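Local atomic coordinates of Nrps/pks (Streptomyces albus, PDB entry 4OPF), a protein that probably catalyses decarboxylative carbon-carbon bond formation during polyketide chain extension, as the KS8 ketosynthase domain of the oxazolomycin synthase OzmH. Residues 269-274 and 303-308; 285-290 and 316-321. All coordinates share one frame; numbering follows the deposited sequence.

Contact 1: 269-274 and 303-308; sequences AAQRGV and DLIELK
The flat amide of Gln271 meets the facing helix through its oxygen. Gln271 OE1 lies 3.7 Å from Ile305 CG2 and 3.8 Å from Glu306 CA. Glu306 CB is a little farther from the same oxygen. The other flat group nearby, the Arg272 guanidinium, packs within its own helix: Ala269 N sits 3.6 Å above one face, displaced toward the rim. Gln271 spans the gap because its chain is extended beyond CG (chi2 -176°). The side chains of Gln271 and Ile305 cross at about a right angle. Ile305 offers its CG2 branch, which stands anti to the backbone N. Glu306 contributes its CA and CB, while its carboxylate is held elsewhere. There OE2 accepts from Asn295 N and OE1 from Ala296 N. Phe396 of strand 390-396 touches both Gln271 and Glu306, and both residues are buried against the main sheet. The contact joins helices 268-282 and 300-314 in the C-terminal part of a thiolase-fold ketosynthase. The nearest backbones are well apart, with Gln271 CA 7.5 Å from Glu306 CA. A single amide oxygen against carbon atoms makes a small van der Waals contact, without a directed polar bond between the two segments.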
loop_
_atom_site.group_PDB
_atom_site.type_symbol
_atom_site.label_atom_id
_atom_site.label_comp_id
_atom_site.label_asym_id
_atom_site.label_seq_id
_atom_site.Cartn_x
_atom_site.Cartn_y
_atom_site.Cartn_z
ATOM N N ALA A 269 -2.517 -13.640 -19.755
ATOM C CA ALA A 269 -1.043 -13.379 -19.661
ATOM C C ALA A 269 -0.663 -12.803 -18.287
ATOM O O ALA A 269 0.407 -13.107 -17.740
ATOM C CB ALA A 269 -0.632 -12.448 -20.781
ATOM N N ALA A 270 -1.563 -12.004 -17.687
ATOM C CA ALA A 270 -1.289 -11.412 -16.382
ATOM C C ALA A 270 -1.416 -12.479 -15.300
ATOM O O ALA A 270 -0.668 -12.491 -14.360
ATOM C CB ALA A 270 -2.256 -10.274 -16.101
ATOM N N GLN A 271 -2.335 -13.411 -15.453
ATOM C CA GLN A 271 -2.430 -14.544 -14.504
ATOM C C GLN A 271 -1.214 -15.456 -14.567
ATOM O O GLN A 271 -0.648 -15.755 -13.532
ATOM C CB GLN A 271 -3.710 -15.322 -14.719
ATOM C CG GLN A 271 -4.957 -14.482 -14.426
ATOM C CD GLN A 271 -6.276 -15.289 -14.535
ATOM O OE1 GLN A 271 -6.293 -16.516 -14.559
ATOM N NE2 GLN A 271 -7.356 -14.584 -14.589
ATOM N N ARG A 272 -0.759 -15.812 -15.764
ATOM C CA ARG A 272 0.503 -16.519 -15.889
ATOM C C ARG A 272 1.648 -15.727 -15.275
ATOM O O ARG A 272 2.408 -16.267 -14.499
ATOM C CB ARG A 272 0.821 -16.850 -17.336
ATOM C CG ARG A 272 -0.121 -17.859 -17.966
ATOM C CD ARG A 272 0.289 -18.273 -19.394
ATOM N NE ARG A 272 0.037 -17.281 -20.413
ATOM C CZ ARG A 272 -1.099 -17.133 -21.091
ATOM N NH1 ARG A 272 -1.221 -16.178 -22.000
ATOM N NH2 ARG A 272 -2.141 -17.915 -20.880
ATOM N N GLY A 273 1.743 -14.445 -15.597
ATOM C CA GLY A 273 2.849 -13.637 -15.159
ATOM C C GLY A 273 2.940 -13.524 -13.632
ATOM O O GLY A 273 4.011 -13.596 -13.070
ATOM N N VAL A 274 1.809 -13.340 -12.946
ATOM C CA VAL A 274 1.863 -13.129 -11.505
ATOM C C VAL A 274 2.270 -14.431 -10.839
ATOM O O VAL A 274 3.024 -14.444 -9.860
ATOM C CB VAL A 274 0.557 -12.575 -10.945
ATOM C CG1 VAL A 274 -0.496 -13.663 -10.778
ATOM C CG2 VAL A 274 0.831 -11.948 -9.622
ATOM N N ASP A 303 -12.745 -19.621 -15.055
ATOM C CA ASP A 303 -12.264 -20.828 -14.423
ATOM C C ASP A 303 -11.397 -21.633 -15.394
ATOM O O ASP A 303 -10.351 -22.186 -15.031
ATOM C CB ASP A 303 -13.438 -21.685 -13.967
ATOM C CG ASP A 303 -14.152 -21.132 -12.694
ATOM O OD1 ASP A 303 -13.634 -20.207 -12.020
ATOM O OD2 ASP A 303 -15.264 -21.653 -12.396
ATOM N N LEU A 304 -11.841 -21.729 -16.632
ATOM C CA LEU A 304 -11.062 -22.424 -17.634
ATOM C C LEU A 304 -9.720 -21.736 -17.887
ATOM O O LEU A 304 -8.688 -22.368 -18.014
ATOM C CB LEU A 304 -11.854 -22.471 -18.927
ATOM C CG LEU A 304 -11.147 -23.138 -20.089
ATOM C CD1 LEU A 304 -10.883 -24.598 -19.738
ATOM C CD2 LEU A 304 -11.975 -22.981 -21.371
ATOM N N ILE A 305 -9.753 -20.423 -17.992
ATOM C CA ILE A 305 -8.539 -19.638 -18.132
ATOM C C ILE A 305 -7.581 -19.919 -16.982
ATOM O O ILE A 305 -6.357 -20.144 -17.204
ATOM C CB ILE A 305 -8.867 -18.143 -18.247
ATOM C CG1 ILE A 305 -9.404 -17.894 -19.667
ATOM C CG2 ILE A 305 -7.651 -17.289 -17.907
ATOM C CD1 ILE A 305 -10.058 -16.547 -19.838
ATOM N N GLU A 306 -8.124 -19.946 -15.776
ATOM C CA GLU A 306 -7.294 -20.215 -14.617
ATOM C C GLU A 306 -6.628 -21.569 -14.687
ATOM O O GLU A 306 -5.437 -21.684 -14.386
ATOM C CB GLU A 306 -8.028 -20.050 -13.267
ATOM C CG GLU A 306 -7.074 -20.363 -12.130
ATOM C CD GLU A 306 -7.594 -20.147 -10.679
ATOM O OE1 GLU A 306 -8.854 -20.181 -10.480
ATOM O OE2 GLU A 306 -6.704 -19.994 -9.742
ATOM N N LEU A 307 -7.386 -22.603 -15.018
ATOM C CA LEU A 307 -6.826 -23.960 -15.076
ATOM C C LEU A 307 -5.715 -24.100 -16.152
ATOM O O LEU A 307 -4.701 -24.706 -15.924
ATOM C CB LEU A 307 -7.924 -24.969 -15.389
ATOM C CG LEU A 307 -8.959 -25.182 -14.277
ATOM C CD1 LEU A 307 -9.944 -26.196 -14.788
ATOM C CD2 LEU A 307 -8.401 -25.684 -12.980
ATOM N N LYS A 308 -5.903 -23.487 -17.299
ATOM C CA LYS A 308 -4.868 -23.496 -18.331
ATOM C C LYS A 308 -3.667 -22.711 -17.901
ATOM O O LYS A 308 -2.560 -23.076 -18.219
ATOM C CB LYS A 308 -5.411 -22.900 -19.618
ATOM C CG LYS A 308 -6.466 -23.803 -20.237
ATOM C CD LYS A 308 -6.980 -23.222 -21.552
ATOM C CE LYS A 308 -8.035 -24.149 -22.171
ATOM N NZ LYS A 308 -8.709 -23.582 -23.385
#

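Contact 2: 285-290 and 316-321; sequences AADDVT and DGSDTP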
loop_
_atom_site.group_PDB
_atom_site.type_symbol
_atom_site.label_atom_id
_atom_site.label_comp_id
_atom_site.label_asym_id
_atom_site.label_seq_id
_atom_site.Cartn_x
_atom_site.Cartn_y
_atom_site.Cartn_z
ATOM N N ALA A 285 11.354 -24.814 -7.440
ATOM C CA ALA A 285 10.932 -25.390 -8.711
ATOM C C ALA A 285 9.407 -25.452 -8.761
ATOM O O ALA A 285 8.758 -25.757 -7.775
ATOM C CB ALA A 285 11.545 -26.775 -8.873
ATOM N N ALA A 286 8.821 -25.186 -9.907
ATOM C CA ALA A 286 7.371 -25.336 -10.059
ATOM C C ALA A 286 6.841 -26.693 -9.618
ATOM O O ALA A 286 5.776 -26.778 -9.014
ATOM C CB ALA A 286 7.003 -25.110 -11.525
ATOM N N ASP A 287 7.538 -27.761 -9.971
ATOM C CA ASP A 287 7.111 -29.110 -9.604
ATOM C C ASP A 287 7.080 -29.382 -8.105
ATOM O O ASP A 287 6.466 -30.340 -7.669
ATOM C CB ASP A 287 8.050 -30.140 -10.254
ATOM C CG ASP A 287 7.595 -30.587 -11.657
ATOM O OD1 ASP A 287 6.447 -30.401 -12.083
ATOM O OD2 ASP A 287 8.438 -31.167 -12.365
ATOM N N ASP A 288 7.777 -28.573 -7.310
ATOM C CA ASP A 288 7.763 -28.741 -5.884
ATOM C C ASP A 288 6.511 -28.201 -5.234
ATOM O O ASP A 288 6.240 -28.562 -4.089
ATOM C CB ASP A 288 8.992 -28.105 -5.250
ATOM C CG ASP A 288 10.276 -28.880 -5.578
ATOM O OD1 ASP A 288 10.224 -30.086 -5.781
ATOM O OD2 ASP A 288 11.325 -28.263 -5.628
ATOM N N VAL A 289 5.754 -27.370 -5.937
ATOM C CA VAL A 289 4.491 -26.835 -5.376
ATOM C C VAL A 289 3.430 -27.908 -5.632
ATOM O O VAL A 289 3.099 -28.205 -6.759
ATOM C CB VAL A 289 4.110 -25.497 -6.000
ATOM C CG1 VAL A 289 2.809 -24.951 -5.426
ATOM C CG2 VAL A 289 5.230 -24.473 -5.816
ATOM N N THR A 290 2.910 -28.443 -4.545
ATOM C CA THR A 290 2.054 -29.618 -4.515
ATOM C C THR A 290 0.563 -29.310 -4.496
ATOM O O THR A 290 -0.249 -30.132 -4.956
ATOM C CB THR A 290 2.418 -30.427 -3.267
ATOM O OG1 THR A 290 3.778 -30.803 -3.384
ATOM C CG2 THR A 290 1.574 -31.662 -3.055
ATOM N N ASP A 316 4.346 -27.231 -17.057
ATOM C CA ASP A 316 4.666 -27.160 -18.473
ATOM C C ASP A 316 5.642 -28.272 -18.788
ATOM O O ASP A 316 6.740 -28.257 -18.293
ATOM C CB ASP A 316 5.278 -25.785 -18.803
ATOM C CG ASP A 316 5.383 -25.559 -20.275
ATOM O OD1 ASP A 316 4.784 -26.383 -21.015
ATOM O OD2 ASP A 316 6.116 -24.641 -20.720
ATOM N N GLY A 317 5.215 -29.257 -19.550
ATOM C CA GLY A 317 6.026 -30.432 -19.861
ATOM C C GLY A 317 6.229 -31.363 -18.665
ATOM O O GLY A 317 7.233 -32.070 -18.612
ATOM N N SER A 318 5.296 -31.356 -17.700
ATOM C CA SER A 318 5.439 -32.173 -16.504
ATOM C C SER A 318 4.211 -33.014 -16.263
ATOM O O SER A 318 3.113 -32.581 -16.550
ATOM C CB SER A 318 5.666 -31.283 -15.281
ATOM O OG SER A 318 5.645 -32.031 -14.095
ATOM N N ASP A 319 4.422 -34.195 -15.686
ATOM C CA ASP A 319 3.365 -35.107 -15.263
ATOM C C ASP A 319 3.242 -35.150 -13.749
ATOM O O ASP A 319 2.486 -35.953 -13.255
ATOM C CB ASP A 319 3.652 -36.544 -15.798
ATOM C CG ASP A 319 3.757 -36.594 -17.361
ATOM O OD1 ASP A 319 2.856 -36.046 -18.060
ATOM O OD2 ASP A 319 4.747 -37.161 -17.908
ATOM N N THR A 320 3.971 -34.312 -12.996
ATOM C CA THR A 320 3.894 -34.382 -11.551
ATOM C C THR A 320 2.470 -33.964 -11.090
ATOM O O THR A 320 1.997 -32.912 -11.509
ATOM C CB THR A 320 4.929 -33.416 -10.936
ATOM O OG1 THR A 320 6.250 -33.800 -11.313
ATOM C CG2 THR A 320 4.856 -33.365 -9.430
ATOM N N PRO A 321 1.803 -34.746 -10.220
ATOM C CA PRO A 321 0.483 -34.320 -9.763
ATOM C C PRO A 321 0.480 -32.899 -9.184
ATOM O O PRO A 321 1.478 -32.432 -8.596
ATOM C CB PRO A 321 0.153 -35.345 -8.655
ATOM C CG PRO A 321 0.791 -36.605 -9.200
ATOM C CD PRO A 321 2.129 -36.093 -9.697
HETATM O O HOH W 1 -0.090 -32.800 -5.579
#
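Asp287 reaches from the 3-10 turn 286-288 to Ser318 and Thr320 in the facing loop. Its CB leaves the turn alongside that loop, and the carboxylate then closes on it. Asp287 CG lies near both hydroxyls, 3.5 Å from Thr320 OG1. OD1 does the gripping: Ser318 OG donates to Asp287 OD1 over 2.7 Å. The donor comes from the syn side, 19° out of the carboxylate plane. Asp287 OD1 also lies 3.6 Å from Thr320 CB. Asp287 OD2 sits farther out, 3.4 Å from Ser318 OG. The methyl of Thr320 leads back to the turn, with Thr320 CG2 3.9 Å from Asp287 O.

Ser318 OG has a second bond. Ser318 OG accepts from Thr320 N at 3.0 Å, nearly straight at 170°, which forms an ST turn. With OG anti to the backbone N (chi1 173°), the hydroxyl can hold its own loop while giving its proton to Asp287. Arg315 bridges the two segments: it donates to Ala286 O and Val289 O of the first and to Thr320 O and Pro321 O of the second. Its ion pair with Asp287 OD1 is long and weak. Farther along, a water donates to Thr290 O at 2.7 Å and weakly to Pro321 O.

An alanine in place of Asp287 would probably leave the Ser318 hydroxyl without its acceptor and remove the hydrogen bond that Ser318 gives across the contact. This is a surface contact between the turns that lead into strands 291-293 and 322-325. Two hydrogen bonds run in series: the Thr320 amide donates to Ser318, and Ser318 to the carboxylate. The nearby Arg315 is likely to help stabilise the negative charge there.

In the fold
Coming from the N terminus, the chain reaches helix 268-282 after strand 247-256; the helix supplies residues 269-274 to contact 1. It then turns through 285-290, the first half of contact 2, and forms strand 291-293. Helix 300-314 follows, and its residues 303-308 close contact 1 over a loop of 28 residues. Residues 316-321 then close contact 2 over 25 residues and lead into strand 322-325. The segments alternate, so the two loops cross. Strands 291-293 and 322-325 are parallel neighbours, joined by helix 300-314 in a beta-alpha-beta crossover. Contact 1 ties the two helices and contact 2 the turns after them. Their centres are 16 Å apart, and they do not touch.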